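Side-chain contacts in porin (Acinetobacter baumannii AB307-0294, PDB 5DL7), which probably forms an outer-membrane channel of the OprD porin family, associated with antibiotic uptake and putatively with vanillate trafficking: residues Ser59-Gly64 with Glu121-Asp126; Asp71-Ala76 with Pro143-Gly148; Asn231-Gln234 with Leu240-Leu243; Ser268-Leu273 with Ser321-Tyr326. One frame throughout, in Å; residues are numbered along the deposited sequence.

Contact 1: Ser59-Gly64 with Glu121-Asp126; sequences SGYTEG and ELFVGD. With C8E ((hydroxyethyloxy)tri(ethyloxy)octane), chain J.
Y61 and E121 meet through one short hydrogen bond, from Y61 OH to E121 OE1 at 2.6 Å. The phenol reaches OE1 on its anti side, 19° out of the carboxylate plane, and ring and carboxylate are turned 63° against each other. OE1 sits at the ring edge, near the ring plane and beside the CZ-OH end, while the two side chains cross at about a right angle. E121 CG, 3.5 Å from Y61 OH, adds a contact of the aliphatic stem. In E121 CG is anti to the carbonyl carbon (chi1 -67°) and the chain runs extended beyond it, which carries the carboxylate out to the phenol.

The family is that of the OprD beta-barrels, and the contact joins a turn between two wall strands to a third strand of the wall. Segment 59-64 belongs to the short connection between strands 46-58 and 66-79, whereas E121 lies on strand 120-124. Strand 105-117 runs between them, and from it K114 makes a cation-pi contact with the Y61 ring, and K116 touches both Y61 and E121.

Packing beyond the bond is slight: the ring atom F123 CZ comes within 4.0 Å of the phenol oxygen Y61 OH, obliquely.

Detergent contacts lie further along segment 121-126, where the chain turns a corner at G125. Having no side chain, G125 lets O18 of the C8E molecule approach its CA to 3.5 Å, V124 CG1 touches C13 of the same molecule at 4.0 Å, and D126 OD2 stands 3.8 Å from its C17.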
# COMPACT_ATOMS: atom_id res chain seq x y z
N SER A 59 -14.31 18.07 7.68
CA SER A 59 -14.87 19.35 7.90
C SER A 59 -13.68 20.38 7.82
O SER A 59 -12.55 20.02 7.78
CB SER A 59 -15.58 19.55 9.19
OG SER A 59 -14.54 19.56 10.17
N GLY A 60 -14.02 21.65 7.63
CA GLY A 60 -13.02 22.70 7.88
C GLY A 60 -12.98 22.92 9.39
O GLY A 60 -13.55 22.14 10.19
N TYR A 61 -12.41 24.05 9.79
CA TYR A 61 -12.17 24.36 11.18
C TYR A 61 -12.99 25.46 11.68
O TYR A 61 -13.26 26.46 10.96
CB TYR A 61 -10.61 24.58 11.29
CG TYR A 61 -9.78 23.40 11.21
CD1 TYR A 61 -9.52 22.63 12.39
CD2 TYR A 61 -9.17 22.98 10.03
CE1 TYR A 61 -8.72 21.57 12.37
CE2 TYR A 61 -8.33 21.92 10.00
CZ TYR A 61 -8.05 21.20 11.19
OH TYR A 61 -7.22 20.15 11.15
N THR A 62 -13.45 25.38 12.95
CA THR A 62 -14.13 26.46 13.58
C THR A 62 -13.19 27.75 13.68
O THR A 62 -11.97 27.66 13.67
CB THR A 62 -14.82 26.15 15.01
OG1 THR A 62 -13.87 25.59 15.89
CG2 THR A 62 -15.88 25.06 14.99
N GLU A 63 -13.81 28.94 13.77
CA GLU A 63 -13.00 30.17 13.86
C GLU A 63 -12.60 30.19 15.28
O GLU A 63 -13.35 29.72 16.11
CB GLU A 63 -13.78 31.47 13.47
CG GLU A 63 -14.54 31.48 12.13
CD GLU A 63 -13.76 31.09 10.83
OE1 GLU A 63 -12.71 30.40 10.79
OE2 GLU A 63 -14.30 31.41 9.74
N GLY A 64 -11.45 30.76 15.59
CA GLY A 64 -11.02 30.90 16.99
C GLY A 64 -9.52 30.85 16.86
O GLY A 64 -9.03 30.44 15.78
N GLU A 121 -1.65 21.03 13.23
CA GLU A 121 -2.94 20.33 13.40
C GLU A 121 -2.76 19.04 14.20
O GLU A 121 -1.71 18.39 14.08
CB GLU A 121 -3.47 19.97 12.07
CG GLU A 121 -3.88 21.10 11.20
CD GLU A 121 -4.12 20.70 9.76
OE1 GLU A 121 -5.31 20.41 9.44
OE2 GLU A 121 -3.08 20.46 9.10
N LEU A 122 -3.70 18.79 15.12
CA LEU A 122 -3.66 17.63 15.97
C LEU A 122 -4.98 16.83 15.59
O LEU A 122 -6.04 17.41 15.51
CB LEU A 122 -3.69 18.08 17.39
CG LEU A 122 -3.72 16.93 18.46
CD1 LEU A 122 -2.49 16.14 18.33
CD2 LEU A 122 -3.91 17.46 19.89
N PHE A 123 -4.84 15.53 15.42
CA PHE A 123 -5.92 14.61 15.04
C PHE A 123 -5.94 13.46 16.04
O PHE A 123 -4.86 12.99 16.38
CB PHE A 123 -5.72 13.98 13.70
CG PHE A 123 -5.55 14.97 12.55
CD1 PHE A 123 -4.27 15.53 12.27
CD2 PHE A 123 -6.60 15.22 11.67
CE1 PHE A 123 -4.07 16.48 11.22
CE2 PHE A 123 -6.43 16.18 10.59
CZ PHE A 123 -5.16 16.78 10.40
N VAL A 124 -7.15 13.15 16.63
CA VAL A 124 -7.26 12.13 17.62
C VAL A 124 -8.39 11.21 17.15
O VAL A 124 -9.52 11.70 16.89
CB VAL A 124 -7.60 12.76 18.99
CG1 VAL A 124 -7.82 11.57 19.96
CG2 VAL A 124 -6.46 13.66 19.45
N GLY A 125 -8.12 9.94 17.08
CA GLY A 125 -9.15 8.95 16.72
C GLY A 125 -8.69 8.04 15.68
O GLY A 125 -7.60 7.46 15.74
N ASP A 126 -9.54 7.84 14.67
CA ASP A 126 -9.30 6.93 13.60
C ASP A 126 -8.43 7.67 12.53
O ASP A 126 -8.73 8.84 12.33
CB ASP A 126 -10.57 6.46 12.97
CG ASP A 126 -11.46 5.37 14.06
OD1 ASP A 126 -10.97 4.09 14.38
OD2 ASP A 126 -12.54 5.86 14.61
C10 C8E J . -4.23 7.11 22.00
C11 C8E J . -5.61 6.57 21.55
O12 C8E J . -6.58 7.63 21.46
C13 C8E J . -7.65 7.58 20.45
C14 C8E J . -8.84 6.58 20.60
O15 C8E J . -9.80 6.95 19.57
C16 C8E J . -11.10 6.41 19.36
C17 C8E J . -11.92 7.07 18.21
O18 C8E J . -11.94 8.39 18.76
C19 C8E J . -12.57 9.37 17.99
C20 C8E J . -12.25 10.60 18.85
O21 C8E J . -13.10 11.63 18.41

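Contact 2: Asp71-Ala76 with Pro143-Gly148; sequences DVLAMA and PQTYRG. With C8E ((hydroxyethyloxy)tri(ethyloxy)octane), chain J.
P143 opens the second segment and meets two side chains of strand 66-79. Its CG rests 3.9 Å from L73 CD2, the two side chains running antiparallel past one another, while its CD is 4.0 Å from M75 SD, where the side chains cross at a slant. M75 keeps CG beside the backbone N (chi1 -62°), and the thioether bends at chi3, so that sulfur rather than the terminal methyl faces the pyrrolidine ring.

Q144 leaves the backbone away from strand 66-79, and its amide is held by S137 and Q171. T145 comes back toward it: T145 CG2 lies 4.0 Å from L73 CD2, so one leucine methyl touches both proline and threonine. The methyl of T145 does the packing and its hydroxyl bonds to Y177 OH.

The strand 66-79 is part of the wall of the barrel, and D71, L73 and M75 project from one side of it. P143 lies near the end of the loop region between strands 126-131 and 145-147; by strand order this is the third loop on that side of the barrel, which in OprD-family channels folds into the lumen. Packing of P143 and T145 on the wall is consistent with that path.

Beyond Y146, R147 pairs with D126 through NE, and its aliphatic part lies along a C8E molecule, with CD 3.7 Å from C16 and CG 3.7 Å from O15. At the corner G148, where the chain swings into the next strand, CA is 3.8 Å from C11 of that detergent.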
# COMPACT_ATOMS: atom_id res chain seq x y z
N ASP A 71 -13.54 14.59 11.11
CA ASP A 71 -13.46 13.89 9.83
C ASP A 71 -14.16 12.47 10.14
O ASP A 71 -14.23 12.00 11.25
CB ASP A 71 -12.09 13.51 9.36
CG ASP A 71 -11.09 14.75 9.09
OD1 ASP A 71 -11.67 15.81 8.80
OD2 ASP A 71 -9.78 14.61 9.22
N VAL A 72 -14.71 11.88 9.13
CA VAL A 72 -15.41 10.63 9.26
C VAL A 72 -15.07 9.75 8.04
O VAL A 72 -14.94 10.25 6.87
CB VAL A 72 -16.82 10.83 9.47
CG1 VAL A 72 -17.44 11.45 8.29
CG2 VAL A 72 -17.64 9.52 9.67
N LEU A 73 -14.95 8.43 8.25
CA LEU A 73 -14.77 7.50 7.14
C LEU A 73 -15.87 6.38 7.42
O LEU A 73 -15.69 5.70 8.38
CB LEU A 73 -13.45 6.96 7.17
CG LEU A 73 -13.02 5.99 6.10
CD1 LEU A 73 -13.05 6.62 4.68
CD2 LEU A 73 -11.72 5.36 6.47
N ALA A 74 -16.76 6.11 6.56
CA ALA A 74 -17.81 5.07 6.73
C ALA A 74 -17.72 4.10 5.57
O ALA A 74 -17.62 4.53 4.41
CB ALA A 74 -19.12 5.70 6.81
N MET A 75 -17.78 2.76 5.84
CA MET A 75 -17.46 1.62 4.90
C MET A 75 -18.53 0.58 5.04
O MET A 75 -18.93 0.28 6.16
CB MET A 75 -16.16 1.06 5.17
CG MET A 75 -15.00 2.03 4.99
SD MET A 75 -13.50 1.71 5.84
CE MET A 75 -13.96 2.42 7.50
N ALA A 76 -19.17 0.18 3.92
CA ALA A 76 -20.11 -0.94 3.92
C ALA A 76 -19.71 -1.83 2.73
O ALA A 76 -19.77 -1.35 1.61
CB ALA A 76 -21.49 -0.45 3.85
N PRO A 143 -9.68 0.82 3.24
CA PRO A 143 -8.36 1.15 3.78
C PRO A 143 -8.16 0.53 5.16
O PRO A 143 -9.08 0.49 5.92
CB PRO A 143 -8.43 2.70 3.96
CG PRO A 143 -9.81 3.09 3.94
CD PRO A 143 -10.54 2.01 3.10
N GLN A 144 -6.97 0.09 5.43
CA GLN A 144 -6.45 -0.12 6.80
C GLN A 144 -6.51 1.17 7.56
O GLN A 144 -6.19 2.25 7.02
CB GLN A 144 -5.09 -0.68 6.66
CG GLN A 144 -4.46 -1.13 7.90
CD GLN A 144 -2.96 -1.44 7.61
OE1 GLN A 144 -2.31 -0.69 6.84
NE2 GLN A 144 -2.42 -2.40 8.26
N THR A 145 -6.95 1.09 8.85
CA THR A 145 -6.93 2.26 9.66
C THR A 145 -6.23 1.96 11.00
O THR A 145 -6.12 0.85 11.41
CB THR A 145 -8.29 2.98 9.92
OG1 THR A 145 -9.16 2.20 10.73
CG2 THR A 145 -9.02 3.34 8.55
N TYR A 146 -5.83 3.04 11.65
CA TYR A 146 -5.17 2.95 13.01
C TYR A 146 -5.86 3.90 13.96
O TYR A 146 -6.44 4.89 13.53
CB TYR A 146 -3.66 3.32 12.90
CG TYR A 146 -2.87 2.29 12.26
CD1 TYR A 146 -2.71 2.22 10.90
CD2 TYR A 146 -2.16 1.37 13.02
CE1 TYR A 146 -1.97 1.24 10.27
CE2 TYR A 146 -1.36 0.42 12.43
CZ TYR A 146 -1.25 0.34 11.00
OH TYR A 146 -0.41 -0.62 10.50
N ARG A 147 -5.80 3.63 15.27
CA ARG A 147 -6.36 4.49 16.26
C ARG A 147 -5.30 5.06 17.11
O ARG A 147 -4.42 4.35 17.47
CB ARG A 147 -7.29 3.65 17.22
CG ARG A 147 -8.55 4.28 17.31
CD ARG A 147 -9.60 3.33 18.02
NE ARG A 147 -10.79 3.19 17.18
CZ ARG A 147 -11.83 2.45 17.60
NH1 ARG A 147 -11.65 1.69 18.69
NH2 ARG A 147 -12.94 2.40 16.89
N GLY A 148 -5.31 6.38 17.23
CA GLY A 148 -4.30 7.11 18.04
C GLY A 148 -4.36 8.58 17.81
O GLY A 148 -5.45 9.19 17.66
C10 C8E J . -4.23 7.11 22.00
C11 C8E J . -5.61 6.57 21.55
O12 C8E J . -6.58 7.63 21.46
C13 C8E J . -7.65 7.58 20.45
C14 C8E J . -8.84 6.58 20.60
O15 C8E J . -9.80 6.95 19.57
C16 C8E J . -11.10 6.41 19.36
C17 C8E J . -11.92 7.07 18.21
O18 C8E J . -11.94 8.39 18.76
C19 C8E J . -12.57 9.37 17.99
C20 C8E J . -12.25 10.60 18.85
O21 C8E J . -13.10 11.63 18.41

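Contact 3: Asn231-Gln234 with Leu240-Leu243; sequences NGKQ and LNFL
Q234 and F242 form a hydrogen-bonded antiparallel pair: Q234 N donates to F242 O at 2.9 Å and F242 N donates to Q234 O at 2.9 Å, both nearly straight. These two bonds fix the register of the hairpin made by strands 223-235 and 240-253, whose short connecting turn lies just beyond Q234. Next along, K233 and L243 make a non-hydrogen-bonded pair with CA atoms 4.5 Å apart. Weaker CA-H...O contacts reinforce the join, the shortest being L243 CA to G232 O at 3.4 Å.

On the face carrying Q234 and F242, the glutamine chain is fully extended, its CG anti to the backbone N (chi1 -179°). This sets the amide across the phenylalanine, with planes 76° apart. Q234 OE1 approaches F242 CD2 at the ring edge, 4.2 Å away, and accepts a hydrogen bond from Y210 OH. F242 further packs against F271 of strand 263-275.

On the other face, K233 and L243 extend together in one direction, and L243 CD2 touches K233 CG at 3.6 Å. The extended lysine carries CE past N241, whose CG is 4.2 Å away across an oblique crossing. N241 ND2 is bonded to N274 OD1 on the next strand.

Chemically the contact is backbone-led. Main-chain bonds supply the polar grip, lysine contributes its methylenes to the packing, and Q234 OE1 and N241 ND2 find their partners, Y210 and N274, on neighbouring strands rather than across the hairpin.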
# COMPACT_ATOMS: atom_id res chain seq x y z
N ASN A 231 12.40 11.72 -3.86
CA ASN A 231 11.74 11.49 -5.16
C ASN A 231 11.62 12.76 -5.97
O ASN A 231 11.52 13.84 -5.41
CB ASN A 231 10.37 10.83 -4.95
CG ASN A 231 9.35 11.69 -4.25
OD1 ASN A 231 9.38 11.87 -3.04
ND2 ASN A 231 8.37 12.24 -5.04
N GLY A 232 11.72 12.65 -7.28
CA GLY A 232 11.72 13.84 -8.06
C GLY A 232 11.27 13.66 -9.48
O GLY A 232 11.01 12.51 -9.90
N LYS A 233 11.05 14.80 -10.08
CA LYS A 233 10.70 14.87 -11.50
C LYS A 233 11.39 16.12 -12.00
O LYS A 233 11.00 17.26 -11.64
CB LYS A 233 9.19 14.96 -11.64
CG LYS A 233 8.81 15.21 -13.12
CD LYS A 233 7.26 15.13 -13.21
CE LYS A 233 6.72 15.55 -14.56
NZ LYS A 233 5.24 15.84 -14.40
N GLN A 234 12.48 15.91 -12.67
CA GLN A 234 13.32 16.97 -13.02
C GLN A 234 13.34 17.10 -14.59
O GLN A 234 13.76 16.18 -15.27
CB GLN A 234 14.76 16.59 -12.62
CG GLN A 234 15.83 17.63 -12.92
CD GLN A 234 17.22 17.15 -12.52
OE1 GLN A 234 17.45 16.26 -11.78
NE2 GLN A 234 18.15 17.83 -13.04
N LEU A 240 11.82 16.27 -22.05
CA LEU A 240 12.21 15.05 -21.41
C LEU A 240 12.34 15.30 -19.91
O LEU A 240 12.95 16.28 -19.52
CB LEU A 240 13.55 14.68 -22.04
CG LEU A 240 14.23 13.42 -21.55
CD1 LEU A 240 13.28 12.28 -21.95
CD2 LEU A 240 15.63 13.19 -22.12
N ASN A 241 11.68 14.45 -19.10
CA ASN A 241 11.73 14.56 -17.66
C ASN A 241 12.40 13.30 -17.12
O ASN A 241 12.29 12.16 -17.69
CB ASN A 241 10.33 14.69 -17.07
CG ASN A 241 9.57 15.87 -17.60
OD1 ASN A 241 10.11 16.93 -17.56
ND2 ASN A 241 8.53 15.64 -18.38
N PHE A 242 13.21 13.50 -16.07
CA PHE A 242 13.92 12.39 -15.37
C PHE A 242 13.26 12.18 -14.03
O PHE A 242 13.11 13.09 -13.24
CB PHE A 242 15.34 12.78 -15.15
CG PHE A 242 16.05 11.88 -14.15
CD1 PHE A 242 16.19 10.56 -14.41
CD2 PHE A 242 16.53 12.39 -12.97
CE1 PHE A 242 16.77 9.64 -13.45
CE2 PHE A 242 17.15 11.53 -12.03
CZ PHE A 242 17.25 10.15 -12.28
N LEU A 243 12.66 11.02 -13.85
CA LEU A 243 11.87 10.70 -12.68
C LEU A 243 12.73 9.81 -11.73
O LEU A 243 13.47 8.89 -12.19
CB LEU A 243 10.60 9.98 -13.03
CG LEU A 243 9.63 10.46 -14.11
CD1 LEU A 243 8.25 9.92 -13.97
CD2 LEU A 243 9.60 11.88 -14.27

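Contact 4: Ser268-Leu273 with Ser321-Tyr326; sequences SGLFGL and SIRYEY. With C8E ((hydroxyethyloxy)tri(ethyloxy)octane), chain F; C8E ((hydroxyethyloxy)tri(ethyloxy)octane), chain I; C8E ((hydroxyethyloxy)tri(ethyloxy)octane), chain H.
L270 has CG anti to the backbone N (chi1 -173°), and R323 does likewise before running extended to its guanidinium. The two methyls of L270 are thereby brought to segment 321-326, where CD1 lies 4.4 Å from S321 OG and CD2 lies 4.4 Å from the methylene R323 CD. The touch is light and purely van der Waals.

R323 is held by its own strand. It grips E325 side-on with two nitrogens, NE to OE2 at 2.8 Å and NH2 to OE1 at 3.0 Å. OE1 lies in the guanidinium plane, whereas both nitrogens meet the carboxylate from above its plane. This salt bridge fixes the turn of the guanidinium.

The strands are not direct neighbours: strand 278-288 runs between 263-275 and 318-327 in the barrel wall, so L270 reaches across it. From the long loop after 278-288, V304 touches L270 and L305 touches S321.

Pointing the other way, I322, Y324 and Y326 meet detergent, as expected of a membrane-facing barrel surface. I322 CD1 touches C6 of C8E chain H at 3.9 Å. O9 of chain I sits 3.8 Å above the Y324 ring, over its centre, while Y324 OH bonds to H278. Y326 has O12 of chain F over one face, offset toward the rim, and its OH approaches O21 of that molecule to 2.6 Å.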
# COMPACT_ATOMS: atom_id res chain seq x y z
N SER A 268 16.01 0.75 -2.33
CA SER A 268 15.24 0.56 -3.56
C SER A 268 15.18 1.85 -4.34
O SER A 268 15.19 2.94 -3.75
CB SER A 268 13.89 -0.02 -3.27
OG SER A 268 13.04 0.73 -2.42
N GLY A 269 15.18 1.70 -5.66
CA GLY A 269 15.11 2.93 -6.51
C GLY A 269 14.41 2.56 -7.80
O GLY A 269 14.57 1.47 -8.37
N LEU A 270 13.65 3.48 -8.29
CA LEU A 270 13.05 3.43 -9.62
C LEU A 270 13.41 4.72 -10.34
O LEU A 270 13.16 5.85 -9.78
CB LEU A 270 11.53 3.31 -9.54
CG LEU A 270 10.81 3.08 -10.89
CD1 LEU A 270 11.01 1.69 -11.49
CD2 LEU A 270 9.30 3.30 -10.61
N PHE A 271 13.98 4.60 -11.51
CA PHE A 271 14.47 5.73 -12.28
C PHE A 271 13.87 5.70 -13.67
O PHE A 271 13.93 4.67 -14.36
CB PHE A 271 15.96 5.73 -12.38
CG PHE A 271 16.64 5.62 -11.05
CD1 PHE A 271 16.82 6.74 -10.28
CD2 PHE A 271 17.00 4.39 -10.54
CE1 PHE A 271 17.42 6.66 -9.03
CE2 PHE A 271 17.62 4.30 -9.25
CZ PHE A 271 17.85 5.46 -8.54
N GLY A 272 13.28 6.79 -14.14
CA GLY A 272 12.57 6.80 -15.37
C GLY A 272 12.83 8.00 -16.26
O GLY A 272 13.31 9.03 -15.80
N LEU A 273 12.69 7.79 -17.56
CA LEU A 273 12.62 8.89 -18.53
C LEU A 273 11.19 8.96 -19.04
O LEU A 273 10.68 7.96 -19.63
CB LEU A 273 13.60 8.57 -19.66
CG LEU A 273 15.10 8.63 -19.16
CD1 LEU A 273 16.05 8.38 -20.31
CD2 LEU A 273 15.38 10.10 -18.79
N SER A 321 14.23 -4.62 -12.21
CA SER A 321 12.93 -4.47 -12.89
C SER A 321 12.99 -3.43 -14.03
O SER A 321 13.90 -2.61 -14.12
CB SER A 321 11.82 -4.01 -11.89
OG SER A 321 12.06 -2.62 -11.60
N ILE A 322 12.03 -3.55 -14.84
CA ILE A 322 11.88 -2.60 -15.99
C ILE A 322 10.39 -2.35 -16.15
O ILE A 322 9.57 -3.20 -15.88
CB ILE A 322 12.49 -3.14 -17.23
CG1 ILE A 322 12.43 -2.09 -18.37
CG2 ILE A 322 11.89 -4.47 -17.70
CD1 ILE A 322 13.27 -2.46 -19.57
N ARG A 323 9.99 -1.13 -16.53
CA ARG A 323 8.62 -0.70 -16.59
C ARG A 323 8.42 0.20 -17.73
O ARG A 323 9.27 1.01 -18.05
CB ARG A 323 8.34 0.08 -15.30
CG ARG A 323 6.96 0.53 -15.15
CD ARG A 323 6.97 1.48 -13.92
NE ARG A 323 5.64 2.22 -13.79
CZ ARG A 323 4.75 2.09 -12.76
NH1 ARG A 323 4.99 1.30 -11.69
NH2 ARG A 323 3.62 2.77 -12.75
N TYR A 324 7.28 0.06 -18.36
CA TYR A 324 6.83 0.90 -19.49
C TYR A 324 5.44 1.36 -19.24
O TYR A 324 4.59 0.63 -18.86
CB TYR A 324 6.87 0.14 -20.83
CG TYR A 324 6.28 1.01 -21.92
CD1 TYR A 324 6.91 2.14 -22.42
CD2 TYR A 324 5.00 0.81 -22.38
CE1 TYR A 324 6.31 2.97 -23.39
CE2 TYR A 324 4.42 1.62 -23.30
CZ TYR A 324 5.07 2.70 -23.83
OH TYR A 324 4.35 3.47 -24.75
N GLU A 325 5.20 2.66 -19.41
CA GLU A 325 3.85 3.22 -19.30
C GLU A 325 3.59 4.27 -20.42
O GLU A 325 4.48 4.97 -20.82
CB GLU A 325 3.46 3.86 -17.89
CG GLU A 325 4.41 4.67 -17.36
CD GLU A 325 4.54 4.52 -15.75
OE1 GLU A 325 3.46 4.59 -15.07
OE2 GLU A 325 5.75 4.57 -15.29
N TYR A 326 2.33 4.33 -20.69
CA TYR A 326 1.80 5.38 -21.65
C TYR A 326 0.53 5.96 -21.11
O TYR A 326 -0.40 5.28 -20.58
CB TYR A 326 1.56 4.74 -23.07
CG TYR A 326 1.29 5.83 -24.08
CD1 TYR A 326 2.35 6.62 -24.52
CD2 TYR A 326 0.04 6.00 -24.63
CE1 TYR A 326 2.11 7.63 -25.45
CE2 TYR A 326 -0.22 6.97 -25.62
CZ TYR A 326 0.85 7.79 -25.97
OH TYR A 326 0.74 8.80 -26.95
C1 C8E F . -7.79 0.66 -26.57
C2 C8E F . -6.26 0.62 -26.58
C3 C8E F . -5.63 -0.21 -25.44
C4 C8E F . -4.11 -0.26 -25.68
C5 C8E F . -3.26 -1.00 -24.68
C6 C8E F . -1.89 -1.36 -25.15
C7 C8E F . -1.04 -0.17 -25.17
C8 C8E F . 0.31 -0.55 -25.47
O9 C8E F . 0.54 0.83 -25.45
C10 C8E F . 1.57 1.72 -25.83
C11 C8E F . 0.78 2.61 -26.70
O12 C8E F . 1.38 3.81 -27.28
C13 C8E F . 1.69 3.83 -28.72
C14 C8E F . 1.67 5.24 -29.32
O15 C8E F . 2.94 5.72 -29.89
C16 C8E F . 3.00 7.16 -30.08
C17 C8E F . 4.42 7.68 -30.42
O18 C8E F . 5.23 8.49 -29.53
C19 C8E F . 4.69 9.77 -29.07
C20 C8E F . 3.23 9.64 -28.56
O21 C8E F . 2.68 10.42 -27.50
C1 C8E I . 14.59 -0.82 -29.83
C2 C8E I . 13.65 -1.00 -28.66
C3 C8E I . 12.87 -2.30 -28.85
C4 C8E I . 12.11 -2.70 -27.60
C5 C8E I . 10.61 -2.62 -27.84
C6 C8E I . 9.71 -2.48 -26.69
C7 C8E I . 8.64 -1.47 -26.95
C8 C8E I . 7.75 -1.29 -25.74
O9 C8E I . 7.44 0.13 -25.77
C10 C8E I . 6.44 0.37 -26.75
C11 C8E I . 6.47 1.79 -27.09
O12 C8E I . 5.62 2.25 -28.19
C13 C8E I . 6.37 3.51 -28.53
C14 C8E I . 5.93 4.55 -29.57
O15 C8E I . 7.12 5.22 -30.21
C1 C8E H . 7.47 -5.73 -19.42
C2 C8E H . 8.30 -4.53 -19.44
C3 C8E H . 8.45 -4.06 -20.84
C4 C8E H . 9.56 -3.07 -20.93
C5 C8E H . 9.62 -2.20 -22.13
C6 C8E H . 10.96 -1.79 -22.70
C7 C8E H . 10.92 -0.39 -23.35
C8 C8E H . 12.00 0.03 -24.39
O9 C8E H . 11.61 1.37 -24.82
C10 C8E H . 12.27 2.09 -25.87
C11 C8E H . 11.26 3.01 -26.60
O12 C8E H . 10.26 3.58 -25.70
C13 C8E H . 9.35 4.55 -26.27
C14 C8E H . 10.03 5.90 -26.48
O15 C8E H . 9.12 6.83 -27.06
C16 C8E H . 9.58 7.48 -28.29

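In the fold
From the N terminus, contact 1 joins the connection after strand 46-58 to strand 120-124, closing a loop that contains strands 66-79 and 105-117. Contact 2 starts within that loop, on strand 66-79, and ends beyond it at 143-148, so the two cross. They also touch, through a probable hydrogen bond from G125 N to G148 O, and share one detergent molecule. Contact 3 follows in series and closes the hairpin of strands 223-235 and 240-253. Contact 4 skips strand 278-288 to join 263-275 with 318-327. Contacts 3 and 4 have centres 11 Å apart and meet on adjacent strands; contacts 2 and 4 lie on opposite sides of the chain's centre.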